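Local coordinates for protein beta-glucosidase (Chaetomella raphigera, PDB 6JXG) that probably hydrolyses terminal, non-reducing beta-D-glucosyl residues to release beta-D-glucose, as a secreted family 3 glycoside hydrolase of cellulose breakdown, at residues His179-Asp188 / Arg671-Asp679. Numbering follows the deposited sequence.
Sequences HELYLWPFAD and RRKDLSYWD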
ATOM      1  N   HIS A 179     -14.343   0.198 -12.468  1.00 13.66           N
ATOM      2  CA  HIS A 179     -13.322  -0.481 -13.274  1.00 14.26           C
ATOM      3  C   HIS A 179     -11.987   0.266 -13.462  1.00 14.97           C
ATOM      4  O   HIS A 179     -10.908  -0.377 -13.452  1.00 14.79           O
ATOM      5  CB  HIS A 179     -13.933  -0.812 -14.662  1.00 15.04           C
ATOM      6  CG  HIS A 179     -14.869  -1.968 -14.612  1.00 15.32           C
ATOM      7  ND1 HIS A 179     -16.186  -1.855 -14.226  1.00 16.10           N
ATOM      8  CD2 HIS A 179     -14.661  -3.273 -14.865  1.00 16.93           C
ATOM      9  CE1 HIS A 179     -16.752  -3.051 -14.262  1.00 18.51           C
ATOM     10  NE2 HIS A 179     -15.847  -3.930 -14.648  1.00 17.66           N
ATOM     11  N   GLU A 180     -12.054   1.586 -13.633  1.00 13.59           N
ATOM     12  CA  GLU A 180     -10.850   2.380 -13.923  1.00 15.11           C
ATOM     13  C   GLU A 180     -10.043   2.754 -12.734  1.00 14.72           C
ATOM     14  O   GLU A 180      -8.858   3.089 -12.894  1.00 17.26           O
ATOM     15  CB  GLU A 180     -11.123   3.636 -14.737  1.00 14.76           C
ATOM     16  CG  GLU A 180     -11.478   3.251 -16.148  1.00 15.98           C
ATOM     17  CD  GLU A 180     -11.806   4.420 -17.090  1.00 15.63           C
ATOM     18  OE1 GLU A 180     -11.286   5.544 -16.968  1.00 14.21           O
ATOM     19  OE2 GLU A 180     -12.593   4.125 -17.976  1.00 16.18           O
ATOM     20  N   LEU A 181     -10.662   2.758 -11.570  1.00 14.66           N
ATOM     21  CA  LEU A 181     -10.031   3.292 -10.397  1.00 15.47           C
ATOM     22  C   LEU A 181      -9.893   2.171  -9.335  1.00 15.46           C
ATOM     23  O   LEU A 181      -8.809   1.622  -9.195  1.00 15.01           O
ATOM     24  CB  LEU A 181     -10.798   4.501  -9.934  1.00 16.97           C
ATOM     25  CG  LEU A 181     -10.170   5.317  -8.900  1.00 18.85           C
ATOM     26  CD1 LEU A 181      -8.749   5.679  -9.414  1.00 22.20           C
ATOM     27  CD2 LEU A 181     -11.036   6.524  -8.631  1.00 17.36           C
ATOM     28  N   TYR A 182     -10.977   1.788  -8.670  1.00 12.73           N
ATOM     29  CA  TYR A 182     -10.894   0.914  -7.504  1.00 12.38           C
ATOM     30  C   TYR A 182     -10.567  -0.563  -7.829  1.00 11.55           C
ATOM     31  O   TYR A 182      -9.805  -1.203  -7.147  1.00 10.56           O
ATOM     32  CB  TYR A 182     -12.198   1.038  -6.623  1.00 12.44           C
ATOM     33  CG  TYR A 182     -12.385   2.465  -6.174  1.00 11.55           C
ATOM     34  CD1 TYR A 182     -11.587   2.980  -5.180  1.00 11.17           C
ATOM     35  CD2 TYR A 182     -13.188   3.358  -6.921  1.00 11.31           C
ATOM     36  CE1 TYR A 182     -11.695   4.323  -4.795  1.00 11.59           C
ATOM     37  CE2 TYR A 182     -13.250   4.695  -6.581  1.00 11.62           C
ATOM     38  CZ  TYR A 182     -12.509   5.193  -5.510  1.00 11.93           C
ATOM     39  OH  TYR A 182     -12.514   6.567  -5.129  1.00 11.16           O
ATOM     40  N   LEU A 183     -11.138  -1.085  -8.878  1.00  9.97           N
ATOM     41  CA  LEU A 183     -10.819  -2.459  -9.347  1.00 11.00           C
ATOM     42  C   LEU A 183      -9.417  -2.665  -9.921  1.00 11.18           C
ATOM     43  O   LEU A 183      -8.828  -3.763  -9.822  1.00 10.75           O
ATOM     44  CB  LEU A 183     -11.888  -2.909 -10.359  1.00 10.26           C
ATOM     45  CG  LEU A 183     -11.847  -4.413 -10.697  1.00 11.16           C
ATOM     46  CD1 LEU A 183     -12.188  -5.220  -9.463  1.00 10.91           C
ATOM     47  CD2 LEU A 183     -12.794  -4.689 -11.875  1.00 11.91           C
ATOM     48  N   TRP A 184      -8.880  -1.598 -10.509  1.00 11.35           N
ATOM     49  CA  TRP A 184      -7.697  -1.695 -11.308  1.00 11.45           C
ATOM     50  C   TRP A 184      -6.491  -2.403 -10.572  1.00 11.80           C
ATOM     51  O   TRP A 184      -5.897  -3.357 -11.065  1.00 13.39           O
ATOM     52  CB  TRP A 184      -7.378  -0.339 -11.821  1.00 11.53           C
ATOM     53  CG  TRP A 184      -6.139  -0.244 -12.645  1.00 12.46           C
ATOM     54  CD1 TRP A 184      -4.846  -0.453 -12.267  1.00 12.97           C
ATOM     55  CD2 TRP A 184      -6.086   0.143 -14.050  1.00 13.79           C
ATOM     56  NE1 TRP A 184      -3.992  -0.239 -13.341  1.00 14.22           N
ATOM     57  CE2 TRP A 184      -4.739   0.095 -14.450  1.00 14.36           C
ATOM     58  CE3 TRP A 184      -7.054   0.545 -14.966  1.00 14.18           C
ATOM     59  CZ2 TRP A 184      -4.328   0.440 -15.733  1.00 17.05           C
ATOM     60  CZ3 TRP A 184      -6.659   0.859 -16.287  1.00 15.43           C
ATOM     61  CH2 TRP A 184      -5.305   0.840 -16.641  1.00 15.58           C
ATOM     62  N   PRO A 185      -6.223  -2.022  -9.312  1.00 12.96           N
ATOM     63  CA  PRO A 185      -5.146  -2.761  -8.633  1.00 11.98           C
ATOM     64  C   PRO A 185      -5.492  -4.181  -8.300  1.00 11.84           C
ATOM     65  O   PRO A 185      -4.579  -5.010  -8.240  1.00 12.46           O
ATOM     66  CB  PRO A 185      -4.905  -2.008  -7.359  1.00 13.89           C
ATOM     67  CG  PRO A 185      -5.877  -0.891  -7.352  1.00 15.30           C
ATOM     68  CD  PRO A 185      -6.660  -0.821  -8.605  1.00 12.91           C
ATOM     69  N   PHE A 186      -6.773  -4.485  -8.074  1.00 12.03           N
ATOM     70  CA  PHE A 186      -7.136  -5.882  -7.892  1.00 11.94           C
ATOM     71  C   PHE A 186      -6.966  -6.684  -9.169  1.00 12.07           C
ATOM     72  O   PHE A 186      -6.505  -7.844  -9.154  1.00 12.80           O
ATOM     73  CB  PHE A 186      -8.551  -6.044  -7.347  1.00 12.43           C
ATOM     74  CG  PHE A 186      -8.666  -5.732  -5.891  1.00 12.18           C
ATOM     75  CD1 PHE A 186      -8.328  -6.682  -4.935  1.00 11.80           C
ATOM     76  CD2 PHE A 186      -9.092  -4.470  -5.478  1.00 12.22           C
ATOM     77  CE1 PHE A 186      -8.449  -6.434  -3.594  1.00 11.98           C
ATOM     78  CE2 PHE A 186      -9.230  -4.210  -4.124  1.00 11.96           C
ATOM     79  CZ  PHE A 186      -8.939  -5.225  -3.158  1.00 12.73           C
ATOM     80  N   ALA A 187      -7.250  -6.064 -10.304  1.00 10.98           N
ATOM     81  CA  ALA A 187      -7.022  -6.762 -11.598  1.00 12.01           C
ATOM     82  C   ALA A 187      -5.546  -7.048 -11.812  1.00 11.80           C
ATOM     83  O   ALA A 187      -5.173  -8.191 -12.201  1.00 12.36           O
ATOM     84  CB  ALA A 187      -7.619  -5.947 -12.759  1.00 12.88           C
ATOM     85  N   ASP A 188      -4.677  -6.069 -11.514  1.00 11.86           N
ATOM     86  CA  ASP A 188      -3.193  -6.305 -11.570  1.00 11.52           C
ATOM     87  C   ASP A 188      -2.782  -7.458 -10.629  1.00 10.72           C
ATOM     88  O   ASP A 188      -1.987  -8.337 -10.957  1.00 10.74           O
ATOM     89  CB  ASP A 188      -2.374  -5.052 -11.223  1.00 12.16           C
ATOM     90  CG  ASP A 188      -2.150  -4.107 -12.428  1.00 13.21           C
ATOM     91  OD1 ASP A 188      -2.790  -4.278 -13.528  1.00 14.39           O
ATOM     92  OD2 ASP A 188      -1.276  -3.265 -12.282  1.00 13.55           O
ATOM     93  N   ARG A 671       0.758  -1.236 -21.757  1.00 14.08           N
ATOM     94  CA  ARG A 671      -0.164  -2.334 -22.025  1.00 14.12           C
ATOM     95  C   ARG A 671      -1.354  -1.792 -22.805  1.00 12.94           C
ATOM     96  O   ARG A 671      -1.691  -0.620 -22.700  1.00 12.82           O
ATOM     97  CB  ARG A 671      -0.658  -2.931 -20.696  1.00 13.69           C
ATOM     98  CG  ARG A 671       0.415  -3.603 -19.844  1.00 13.02           C
ATOM     99  CD  ARG A 671      -0.098  -3.858 -18.453  1.00 13.60           C
ATOM    100  NE  ARG A 671      -0.463  -2.592 -17.781  1.00 14.31           N
ATOM    101  CZ  ARG A 671      -0.908  -2.565 -16.538  1.00 16.87           C
ATOM    102  NH1 ARG A 671      -1.008  -3.685 -15.819  1.00 17.41           N
ATOM    103  NH2 ARG A 671      -1.286  -1.429 -16.029  1.00 18.15           N
ATOM    104  N   ARG A 672      -2.050  -2.631 -23.528  1.00 14.13           N
ATOM    105  CA  ARG A 672      -3.269  -2.195 -24.159  1.00 13.81           C
ATOM    106  C   ARG A 672      -4.220  -1.549 -23.172  1.00 14.55           C
ATOM    107  O   ARG A 672      -4.856  -0.541 -23.469  1.00 13.86           O
ATOM    108  CB  ARG A 672      -3.955  -3.416 -24.878  1.00 15.40           C
ATOM    109  CG  ARG A 672      -5.295  -3.078 -25.502  1.00 16.33           C
ATOM    110  CD  ARG A 672      -5.759  -3.992 -26.692  1.00 21.21           C
ATOM    111  NE  ARG A 672      -4.908  -5.128 -26.810  1.00 28.83           N
ATOM    112  CZ  ARG A 672      -4.093  -5.479 -27.783  1.00 26.81           C
ATOM    113  NH1 ARG A 672      -3.996  -4.897 -28.947  1.00 26.82           N
ATOM    114  NH2 ARG A 672      -3.376  -6.536 -27.545  1.00 33.10           N
ATOM    115  N   LYS A 673      -4.351  -2.143 -21.968  1.00 14.21           N
ATOM    116  CA  LYS A 673      -5.215  -1.608 -20.915  1.00 12.99           C
ATOM    117  C   LYS A 673      -4.845  -0.183 -20.531  1.00 13.23           C
ATOM    118  O   LYS A 673      -5.700   0.585 -20.158  1.00 13.73           O
ATOM    119  CB  LYS A 673      -5.159  -2.504 -19.656  1.00 14.05           C
ATOM    120  CG  LYS A 673      -6.311  -2.218 -18.728  1.00 15.84           C
ATOM    121  CD  LYS A 673      -6.297  -3.177 -17.505  1.00 16.03           C
ATOM    122  CE  LYS A 673      -7.513  -3.008 -16.632  1.00 16.16           C
ATOM    123  NZ  LYS A 673      -7.550  -3.894 -15.426  1.00 15.56           N
ATOM    124  N   ASP A 674      -3.574   0.145 -20.620  1.00 13.25           N
ATOM    125  CA  ASP A 674      -3.095   1.462 -20.199  1.00 13.82           C
ATOM    126  C   ASP A 674      -3.609   2.567 -21.127  1.00 15.09           C
ATOM    127  O   ASP A 674      -3.631   3.746 -20.731  1.00 14.21           O
ATOM    128  CB  ASP A 674      -1.573   1.467 -20.169  1.00 13.71           C
ATOM    129  CG  ASP A 674      -1.012   0.604 -19.059  1.00 13.64           C
ATOM    130  OD1 ASP A 674      -1.671   0.638 -17.996  1.00 12.92           O
ATOM    131  OD2 ASP A 674       0.032  -0.111 -19.265  1.00 13.14           O
ATOM    132  N   LEU A 675      -4.024   2.147 -22.322  1.00 15.94           N
ATOM    133  CA  LEU A 675      -4.527   3.016 -23.366  1.00 18.24           C
ATOM    134  C   LEU A 675      -6.010   2.836 -23.622  1.00 18.54           C
ATOM    135  O   LEU A 675      -6.524   3.326 -24.638  1.00 20.40           O
ATOM    136  CB  LEU A 675      -3.770   2.761 -24.671  1.00 20.23           C
ATOM    137  CG  LEU A 675      -2.269   3.002 -24.583  1.00 19.87           C
ATOM    138  CD1 LEU A 675      -1.593   2.471 -25.827  1.00 22.15           C
ATOM    139  CD2 LEU A 675      -1.925   4.467 -24.384  1.00 18.14           C
ATOM    140  N   SER A 676      -6.728   2.298 -22.638  1.00 16.43           N
ATOM    141  CA  SER A 676      -8.140   1.989 -22.760  1.00 16.62           C
ATOM    142  C   SER A 676      -8.973   2.700 -21.732  1.00 15.89           C
ATOM    143  O   SER A 676      -8.475   3.345 -20.749  1.00 13.10           O
ATOM    144  CB  SER A 676      -8.354   0.484 -22.565  1.00 16.32           C
ATOM    145  OG  SER A 676      -7.658  -0.231 -23.553  1.00 16.99           O
ATOM    146  N   TYR A 677     -10.253   2.567 -21.927  1.00 16.18           N
ATOM    147  CA  TYR A 677     -11.233   3.053 -20.959  1.00 15.86           C
ATOM    148  C   TYR A 677     -12.358   2.055 -20.904  1.00 16.18           C
ATOM    149  O   TYR A 677     -12.578   1.291 -21.891  1.00 15.35           O
ATOM    150  CB  TYR A 677     -11.721   4.462 -21.305  1.00 18.15           C
ATOM    151  CG  TYR A 677     -12.593   4.520 -22.575  1.00 19.01           C
ATOM    152  CD1 TYR A 677     -13.960   4.281 -22.525  1.00 21.06           C
ATOM    153  CD2 TYR A 677     -12.011   4.723 -23.795  1.00 21.19           C
ATOM    154  CE1 TYR A 677     -14.750   4.304 -23.663  1.00 24.51           C
ATOM    155  CE2 TYR A 677     -12.781   4.766 -24.962  1.00 23.76           C
ATOM    156  CZ  TYR A 677     -14.133   4.563 -24.900  1.00 26.49           C
ATOM    157  OH  TYR A 677     -14.833   4.610 -26.092  1.00 27.18           O
ATOM    158  N   TRP A 678     -13.085   2.066 -19.796  1.00 15.04           N
ATOM    159  CA  TRP A 678     -14.264   1.231 -19.630  1.00 16.26           C
ATOM    160  C   TRP A 678     -15.537   1.909 -20.179  1.00 17.11           C
ATOM    161  O   TRP A 678     -15.948   2.972 -19.679  1.00 17.67           O
ATOM    162  CB  TRP A 678     -14.507   0.890 -18.164  1.00 15.45           C
ATOM    163  CG  TRP A 678     -15.637  -0.042 -17.974  1.00 15.58           C
ATOM    164  CD1 TRP A 678     -16.909   0.313 -17.686  1.00 16.90           C
ATOM    165  CD2 TRP A 678     -15.648  -1.499 -18.078  1.00 15.85           C
ATOM    166  NE1 TRP A 678     -17.710  -0.811 -17.519  1.00 15.95           N
ATOM    167  CE2 TRP A 678     -16.963  -1.929 -17.771  1.00 15.54           C
ATOM    168  CE3 TRP A 678     -14.676  -2.470 -18.333  1.00 18.18           C
ATOM    169  CZ2 TRP A 678     -17.352  -3.273 -17.796  1.00 16.91           C
ATOM    170  CZ3 TRP A 678     -15.048  -3.812 -18.329  1.00 20.19           C
ATOM    171  CH2 TRP A 678     -16.401  -4.212 -18.032  1.00 17.73           C
ATOM    172  N   ASP A 679     -16.114   1.257 -21.185  1.00 17.38           N
ATOM    173  CA  ASP A 679     -17.312   1.690 -21.862  1.00 19.63           C
ATOM    174  C   ASP A 679     -18.520   0.980 -21.249  1.00 21.51           C
ATOM    175  O   ASP A 679     -18.674  -0.284 -21.377  1.00 21.39           O
ATOM    176  CB  ASP A 679     -17.234   1.316 -23.339  1.00 21.83           C
ATOM    177  CG  ASP A 679     -18.460   1.837 -24.123  1.00 23.76           C
ATOM    178  OD1 ASP A 679     -18.852   2.971 -23.910  1.00 25.94           O
ATOM    179  OD2 ASP A 679     -19.067   1.054 -24.829  1.00 25.72           O
TER
HETATM  180  O   HOH W   1      -9.725  -2.878 -13.721  1.00 14.79           O
HETATM  181  O   HOH W   2      -1.126  -0.851 -13.162  1.00 11.72           O
HETATM  182  O   HOH W   3      -5.284  -3.445 -14.009  1.00 18.81           O
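The imidazole of His179 lies flat on the indole of Trp678. The His179 ring and the six-membered ring of Trp678 have centroids 3.5 Å apart and planes only 6° apart, a face-to-face stack. His179 CB continues the overlap as a CH-pi contact over the five-membered ring. With chi1 at -176°, the Trp678 side chain points away from its own backbone N, and the indole is brought against the face of the imidazole. His179 NE2 is also hydrogen-bonded to Glu222 and ND1 to Asp175 O, so both ring nitrogens have partners and the rotation of the imidazole is fixed. Next to the stack, Trp678 N donates to Glu180 OE2 at 2.8 Å, on the anti side of the carboxylate and tilted out of its plane. Arg176 forms a salt bridge with the same oxygen. An alanine in place of Trp678 would probably leave one face of His179 without its stacking partner and open a gap there.

Trp184 meets the 3-10 turn at Lys673 and Asp674. The extended chain of Lys673 runs over one face of Trp184, with CE 4.1 Å from the centroid of the six-membered ring. Its NZ makes a longer cation-pi contact there and touches Ala187 CB. Two waters link this ammonium to His179 O, Trp184 O and Asp188 OD1. Asp674 OD1 meets the Trp184 edge near the ring plane. Arg671 grips the Asp674 carboxylate side-on through NE and NH2, while NH1 reaches Asp188 OD1 at 3.0 Å. This three-residue salt-bridge network probably fixes the guanidinium.

The contact joins helices 175-182 and 184-191 of the N-terminal TIM-barrel family region to the fibronectin type III-like region. Tyr132 of helix 131-147 touches Arg671 and Asp674. Strand 677-679 pairs with strand 684-686, whose Trp685 packs edge-to-face against Trp678.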